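Local structure of uncharacterized protein lp_2219 (3HFQ) at residues Val56-Ala67 against Asn79-Tyr90. The protein is of unknown function but belongs to the lactonase family of seven-bladed beta-propellers, so a lactonase-like enzymatic role is possible though unproven. The protein carries 1 engineered substitution. Numbering follows the deposited sequence.
Sequences VDKEDDEGGIAA and NTVVAPGTPPAY
Asn79 rests OD1 against the Ala67 methyl; that oxygen accepts a hydrogen bond from Leu121 N. Thr80 OG1 sits between backbone N and carbonyl carbon (chi1 71°), leaving CG2 anti to that carbon; this methyl lies 3.9 Å from Ala66 CB and close to Asp57 OD2. Val81 and Ile65 form an antiparallel hydrogen-bonded pair, Val81 N to Ile65 O measuring 2.9 Å. Val82 hangs over Gly63 and Gly64, its CG1 3.7 Å from Gly64 N. A side chain on Gly64 would clash with Val81 O. Ala83 and Gly63 form another such pair. The side chains of Pro84 and Glu62 lie side by side, pointing the same way, with Glu62 OE2 3.4 Å from Pro84 CD and Glu62 OE1 3.8 Å from Val82 CG2. An alanine in place of Glu62 would probably deprive the Pro84 ring and Val82 methyl of this carboxylate. Gly85 N gives a nearly straight bond to Asp61 O (3.0 Å), in the type II' turn Glu59-Glu62. Pro87 CG packs 3.6 Å from Lys58 CB, Pro88 CG meets Ile65 CD1 at 3.6 Å, and Val56 CG1 touches both prolines. The contact joins middle strands 52-59 and 62-71 of a propeller blade to its outermost strand 74-84, hairpin partner of 62-71. Residues 85-89 cross the sheet to strand 90-94 of the next blade, and Tyr90 OH hydrogen-bonds Asp147 on strand 143-148, which starts the blade after.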
ATOM      1  N   VAL A  56       9.026   6.544  -3.706  1.00 10.10           N
ATOM      2  CA  VAL A  56       8.441   7.870  -3.806  1.00  9.72           C
ATOM      3  C   VAL A  56       9.645   8.766  -3.555  1.00 11.09           C
ATOM      4  O   VAL A  56      10.504   8.430  -2.735  1.00 11.04           O
ATOM      5  CB  VAL A  56       7.385   8.079  -2.711  1.00 11.27           C
ATOM      6  CG1 VAL A  56       6.970   9.547  -2.646  1.00  6.46           C
ATOM      7  CG2 VAL A  56       6.175   7.199  -3.004  1.00 13.78           C
ATOM      8  N   ASP A  57       9.715   9.898  -4.244  1.00 10.08           N
ATOM      9  CA  ASP A  57      10.872  10.761  -4.097  1.00 10.03           C
ATOM     10  C   ASP A  57      10.547  12.250  -4.156  1.00 15.18           C
ATOM     11  O   ASP A  57       9.705  12.687  -4.939  1.00 15.74           O
ATOM     12  CB  ASP A  57      11.882  10.373  -5.186  1.00 13.47           C
ATOM     13  CG  ASP A  57      13.104  11.258  -5.206  1.00 24.86           C
ATOM     14  OD1 ASP A  57      13.610  11.616  -4.123  1.00 27.76           O
ATOM     15  OD2 ASP A  57      13.571  11.577  -6.320  1.00 26.91           O
ATOM     16  N   LYS A  58      11.212  13.020  -3.300  1.00 17.18           N
ATOM     17  CA  LYS A  58      11.025  14.461  -3.265  1.00 19.11           C
ATOM     18  C   LYS A  58      12.367  15.117  -3.510  1.00 20.12           C
ATOM     19  O   LYS A  58      13.344  14.852  -2.808  1.00 15.45           O
ATOM     20  CB  LYS A  58      10.472  14.916  -1.912  1.00 23.89           C
ATOM     21  CG  LYS A  58      10.198  16.418  -1.826  1.00 22.74           C
ATOM     22  CD  LYS A  58       9.475  16.779  -0.532  1.00 29.09           C
ATOM     23  CE  LYS A  58       9.059  18.247  -0.512  1.00 36.85           C
ATOM     24  NZ  LYS A  58       8.286  18.599   0.714  1.00 44.70           N
ATOM     25  N   GLU A  59      12.411  15.968  -4.519  1.00 22.80           N
ATOM     26  CA  GLU A  59      13.631  16.666  -4.858  1.00 26.59           C
ATOM     27  C   GLU A  59      13.216  18.134  -4.899  1.00 32.87           C
ATOM     28  O   GLU A  59      12.814  18.651  -5.941  1.00 31.53           O
ATOM     29  CB  GLU A  59      14.134  16.159  -6.219  1.00 22.98           C
ATOM     30  CG  GLU A  59      14.356  14.623  -6.316  1.00 45.39           C
ATOM     31  CD  GLU A  59      15.727  14.169  -5.817  1.00 53.71           C
ATOM     32  OE1 GLU A  59      16.622  15.030  -5.692  1.00 56.09           O
ATOM     33  OE2 GLU A  59      15.921  12.953  -5.570  1.00 55.55           O
ATOM     34  N   ASP A  60      13.275  18.778  -3.734  1.00 34.09           N
ATOM     35  CA  ASP A  60      12.906  20.185  -3.581  1.00 35.12           C
ATOM     36  C   ASP A  60      11.424  20.392  -3.843  1.00 32.43           C
ATOM     37  O   ASP A  60      10.565  19.756  -3.219  1.00 32.88           O
ATOM     38  CB  ASP A  60      13.713  21.046  -4.533  1.00 36.47           C
ATOM     39  N   ASP A  61      11.141  21.301  -4.774  1.00 22.49           N
ATOM     40  CA  ASP A  61       9.778  21.608  -5.160  1.00 24.97           C
ATOM     41  C   ASP A  61       9.304  20.668  -6.258  1.00 24.15           C
ATOM     42  O   ASP A  61       8.304  20.928  -6.922  1.00 27.57           O
ATOM     43  CB  ASP A  61       9.641  23.081  -5.602  1.00 29.82           C
ATOM     44  CG  ASP A  61      10.669  23.507  -6.650  1.00 41.49           C
ATOM     45  OD1 ASP A  61      11.584  22.723  -6.991  1.00 39.63           O
ATOM     46  OD2 ASP A  61      10.558  24.659  -7.129  1.00 50.73           O
ATOM     47  N   GLU A  62      10.032  19.572  -6.447  1.00 19.97           N
ATOM     48  CA  GLU A  62       9.652  18.579  -7.441  1.00 19.94           C
ATOM     49  C   GLU A  62       9.469  17.240  -6.741  1.00 23.53           C
ATOM     50  O   GLU A  62      10.055  16.995  -5.686  1.00 24.40           O
ATOM     51  CB  GLU A  62      10.714  18.443  -8.536  1.00 24.28           C
ATOM     52  CG  GLU A  62      10.785  19.625  -9.493  1.00 32.60           C
ATOM     53  CD  GLU A  62      11.632  19.323 -10.713  1.00 40.29           C
ATOM     54  OE1 GLU A  62      12.860  19.153 -10.561  1.00 46.55           O
ATOM     55  OE2 GLU A  62      11.066  19.243 -11.822  1.00 37.71           O
ATOM     56  N   GLY A  63       8.649  16.379  -7.330  1.00 19.85           N
ATOM     57  CA  GLY A  63       8.402  15.080  -6.737  1.00 17.28           C
ATOM     58  C   GLY A  63       8.191  14.031  -7.806  1.00 19.13           C
ATOM     59  O   GLY A  63       7.806  14.351  -8.927  1.00 14.97           O
ATOM     60  N   GLY A  64       8.442  12.776  -7.462  1.00 15.99           N
ATOM     61  CA  GLY A  64       8.265  11.713  -8.433  1.00 15.38           C
ATOM     62  C   GLY A  64       8.736  10.377  -7.901  1.00 13.53           C
ATOM     63  O   GLY A  64       8.489  10.044  -6.743  1.00 13.31           O
ATOM     64  N   ILE A  65       9.425   9.620  -8.748  1.00 11.50           N
ATOM     65  CA  ILE A  65       9.922   8.299  -8.380  1.00  8.63           C
ATOM     66  C   ILE A  65      11.425   8.164  -8.602  1.00 11.68           C
ATOM     67  O   ILE A  65      11.961   8.645  -9.601  1.00 12.89           O
ATOM     68  CB  ILE A  65       9.222   7.203  -9.213  1.00  9.52           C
ATOM     69  CG1 ILE A  65       7.705   7.269  -8.995  1.00 12.74           C
ATOM     70  CG2 ILE A  65       9.773   5.828  -8.841  1.00 10.26           C
ATOM     71  CD1 ILE A  65       7.254   6.934  -7.575  1.00  8.18           C
ATOM     72  N   ALA A  66      12.097   7.507  -7.662  1.00 14.10           N
ATOM     73  CA  ALA A  66      13.534   7.274  -7.759  1.00 13.05           C
ATOM     74  C   ALA A  66      13.746   5.784  -7.993  1.00 13.17           C
ATOM     75  O   ALA A  66      13.035   4.955  -7.424  1.00 11.14           O
ATOM     76  CB  ALA A  66      14.231   7.703  -6.469  1.00  9.65           C
ATOM     77  N   ALA A  67      14.722   5.456  -8.834  1.00 11.62           N
ATOM     78  CA  ALA A  67      15.043   4.072  -9.155  1.00 10.89           C
ATOM     79  C   ALA A  67      16.402   3.697  -8.577  1.00 11.97           C
ATOM     80  O   ALA A  67      17.377   4.440  -8.727  1.00 11.21           O
ATOM     81  CB  ALA A  67      15.052   3.876 -10.672  1.00  9.78           C
ATOM     82  N   ASN A  79      18.413   6.507 -11.423  1.00 12.65           N
ATOM     83  CA  ASN A  79      17.946   7.801 -11.912  1.00 13.30           C
ATOM     84  C   ASN A  79      16.637   8.140 -11.217  1.00 14.51           C
ATOM     85  O   ASN A  79      16.162   7.374 -10.375  1.00 13.28           O
ATOM     86  CB  ASN A  79      17.763   7.776 -13.443  1.00 12.34           C
ATOM     87  CG  ASN A  79      16.413   7.224 -13.880  1.00 16.77           C
ATOM     88  OD1 ASN A  79      15.930   6.220 -13.353  1.00 16.29           O
ATOM     89  ND2 ASN A  79      15.809   7.873 -14.870  1.00 16.70           N
ATOM     90  N   THR A  80      16.078   9.303 -11.534  1.00  9.99           N
ATOM     91  CA  THR A  80      14.807   9.708 -10.952  1.00 13.16           C
ATOM     92  C   THR A  80      13.974  10.366 -12.035  1.00 15.61           C
ATOM     93  O   THR A  80      14.512  10.879 -13.016  1.00 14.63           O
ATOM     94  CB  THR A  80      14.977  10.729  -9.791  1.00 12.82           C
ATOM     95  OG1 THR A  80      15.400  11.993 -10.317  1.00 18.93           O
ATOM     96  CG2 THR A  80      16.005  10.233  -8.782  1.00 18.21           C
ATOM     97  N   VAL A  81      12.660  10.325 -11.861  1.00 10.66           N
ATOM     98  CA  VAL A  81      11.735  10.955 -12.792  1.00 10.19           C
ATOM     99  C   VAL A  81      10.859  11.830 -11.914  1.00 15.80           C
ATOM    100  O   VAL A  81       9.982  11.334 -11.211  1.00 13.10           O
ATOM    101  CB  VAL A  81      10.859   9.920 -13.518  1.00 13.70           C
ATOM    102  CG1 VAL A  81       9.829  10.630 -14.382  1.00 17.31           C
ATOM    103  CG2 VAL A  81      11.734   9.012 -14.376  1.00 14.04           C
ATOM    104  N   VAL A  82      11.116  13.132 -11.940  1.00 13.12           N
ATOM    105  CA  VAL A  82      10.361  14.058 -11.119  1.00 15.76           C
ATOM    106  C   VAL A  82       9.763  15.189 -11.937  1.00 18.29           C
ATOM    107  O   VAL A  82      10.157  15.424 -13.079  1.00 18.93           O
ATOM    108  CB  VAL A  82      11.253  14.658 -10.012  1.00 15.21           C
ATOM    109  CG1 VAL A  82      11.719  13.553  -9.065  1.00 13.29           C
ATOM    110  CG2 VAL A  82      12.453  15.356 -10.634  1.00 15.75           C
ATOM    111  N   ALA A  83       8.806  15.886 -11.339  1.00 17.33           N
ATOM    112  CA  ALA A  83       8.139  16.998 -11.998  1.00 19.33           C
ATOM    113  C   ALA A  83       7.700  17.999 -10.943  1.00 18.50           C
ATOM    114  O   ALA A  83       7.494  17.641  -9.784  1.00 14.05           O
ATOM    115  CB  ALA A  83       6.927  16.496 -12.775  1.00 21.83           C
ATOM    116  N   PRO A  84       7.569  19.276 -11.325  1.00 24.18           N
ATOM    117  CA  PRO A  84       7.142  20.275 -10.346  1.00 22.89           C
ATOM    118  C   PRO A  84       5.865  19.833  -9.638  1.00 23.94           C
ATOM    119  O   PRO A  84       4.918  19.357 -10.270  1.00 23.55           O
ATOM    120  CB  PRO A  84       6.959  21.546 -11.191  1.00 23.95           C
ATOM    121  CG  PRO A  84       6.904  21.045 -12.627  1.00 25.59           C
ATOM    122  CD  PRO A  84       7.861  19.899 -12.627  1.00 20.45           C
ATOM    123  N   GLY A  85       5.859  19.968  -8.317  1.00 18.69           N
ATOM    124  CA  GLY A  85       4.703  19.565  -7.543  1.00 19.29           C
ATOM    125  C   GLY A  85       5.054  18.591  -6.434  1.00 20.81           C
ATOM    126  O   GLY A  85       6.230  18.315  -6.164  1.00 15.17           O
ATOM    127  N   THR A  86       4.021  18.054  -5.797  1.00 18.31           N
ATOM    128  CA  THR A  86       4.184  17.117  -4.694  1.00 17.07           C
ATOM    129  C   THR A  86       4.616  15.726  -5.139  1.00 16.70           C
ATOM    130  O   THR A  86       4.402  15.334  -6.286  1.00 16.03           O
ATOM    131  CB  THR A  86       2.868  16.955  -3.922  1.00 19.17           C
ATOM    132  OG1 THR A  86       1.877  16.395  -4.794  1.00 20.50           O
ATOM    133  CG2 THR A  86       2.381  18.301  -3.410  1.00 19.88           C
ATOM    134  N   PRO A  87       5.244  14.966  -4.228  1.00 12.23           N
ATOM    135  CA  PRO A  87       5.693  13.606  -4.541  1.00 14.11           C
ATOM    136  C   PRO A  87       4.448  12.718  -4.542  1.00 10.51           C
ATOM    137  O   PRO A  87       3.424  13.086  -3.969  1.00 13.03           O
ATOM    138  CB  PRO A  87       6.619  13.260  -3.371  1.00 19.23           C
ATOM    139  CG  PRO A  87       7.028  14.601  -2.818  1.00 22.05           C
ATOM    140  CD  PRO A  87       5.756  15.393  -2.917  1.00 17.05           C
ATOM    141  N   PRO A  88       4.516  11.546  -5.190  1.00 13.37           N
ATOM    142  CA  PRO A  88       3.366  10.635  -5.234  1.00 14.57           C
ATOM    143  C   PRO A  88       3.115   9.943  -3.889  1.00 13.61           C
ATOM    144  O   PRO A  88       3.815  10.212  -2.910  1.00 12.81           O
ATOM    145  CB  PRO A  88       3.744   9.659  -6.346  1.00 12.81           C
ATOM    146  CG  PRO A  88       5.245   9.613  -6.256  1.00 14.65           C
ATOM    147  CD  PRO A  88       5.607  11.067  -6.059  1.00 14.12           C
ATOM    148  N   ALA A  89       2.125   9.051  -3.846  1.00  8.51           N
ATOM    149  CA  ALA A  89       1.777   8.355  -2.608  1.00  8.91           C
ATOM    150  C   ALA A  89       1.801   6.830  -2.705  1.00 10.30           C
ATOM    151  O   ALA A  89       1.733   6.138  -1.689  1.00 10.05           O
ATOM    152  CB  ALA A  89       0.398   8.811  -2.136  1.00 11.15           C
ATOM    153  N   TYR A  90       1.886   6.310  -3.923  1.00 12.28           N
ATOM    154  CA  TYR A  90       1.906   4.868  -4.148  1.00 10.95           C
ATOM    155  C   TYR A  90       2.758   4.583  -5.376  1.00 11.68           C
ATOM    156  O   TYR A  90       2.855   5.418  -6.274  1.00  9.99           O
ATOM    157  CB  TYR A  90       0.481   4.360  -4.390  1.00 10.51           C
ATOM    158  CG  TYR A  90       0.325   2.849  -4.425  1.00 10.84           C
ATOM    159  CD1 TYR A  90       0.198   2.116  -3.245  1.00 15.04           C
ATOM    160  CD2 TYR A  90       0.292   2.155  -5.636  1.00 10.21           C
ATOM    161  CE1 TYR A  90       0.032   0.733  -3.266  1.00 14.22           C
ATOM    162  CE2 TYR A  90       0.132   0.764  -5.672  1.00 11.80           C
ATOM    163  CZ  TYR A  90       0.002   0.062  -4.482  1.00 18.18           C
ATOM    164  OH  TYR A  90      -0.172  -1.306  -4.500  1.00 16.68           O
TER
HETATM  165  O   HOH W   1       7.871  18.361  -3.942  1.00 25.25           O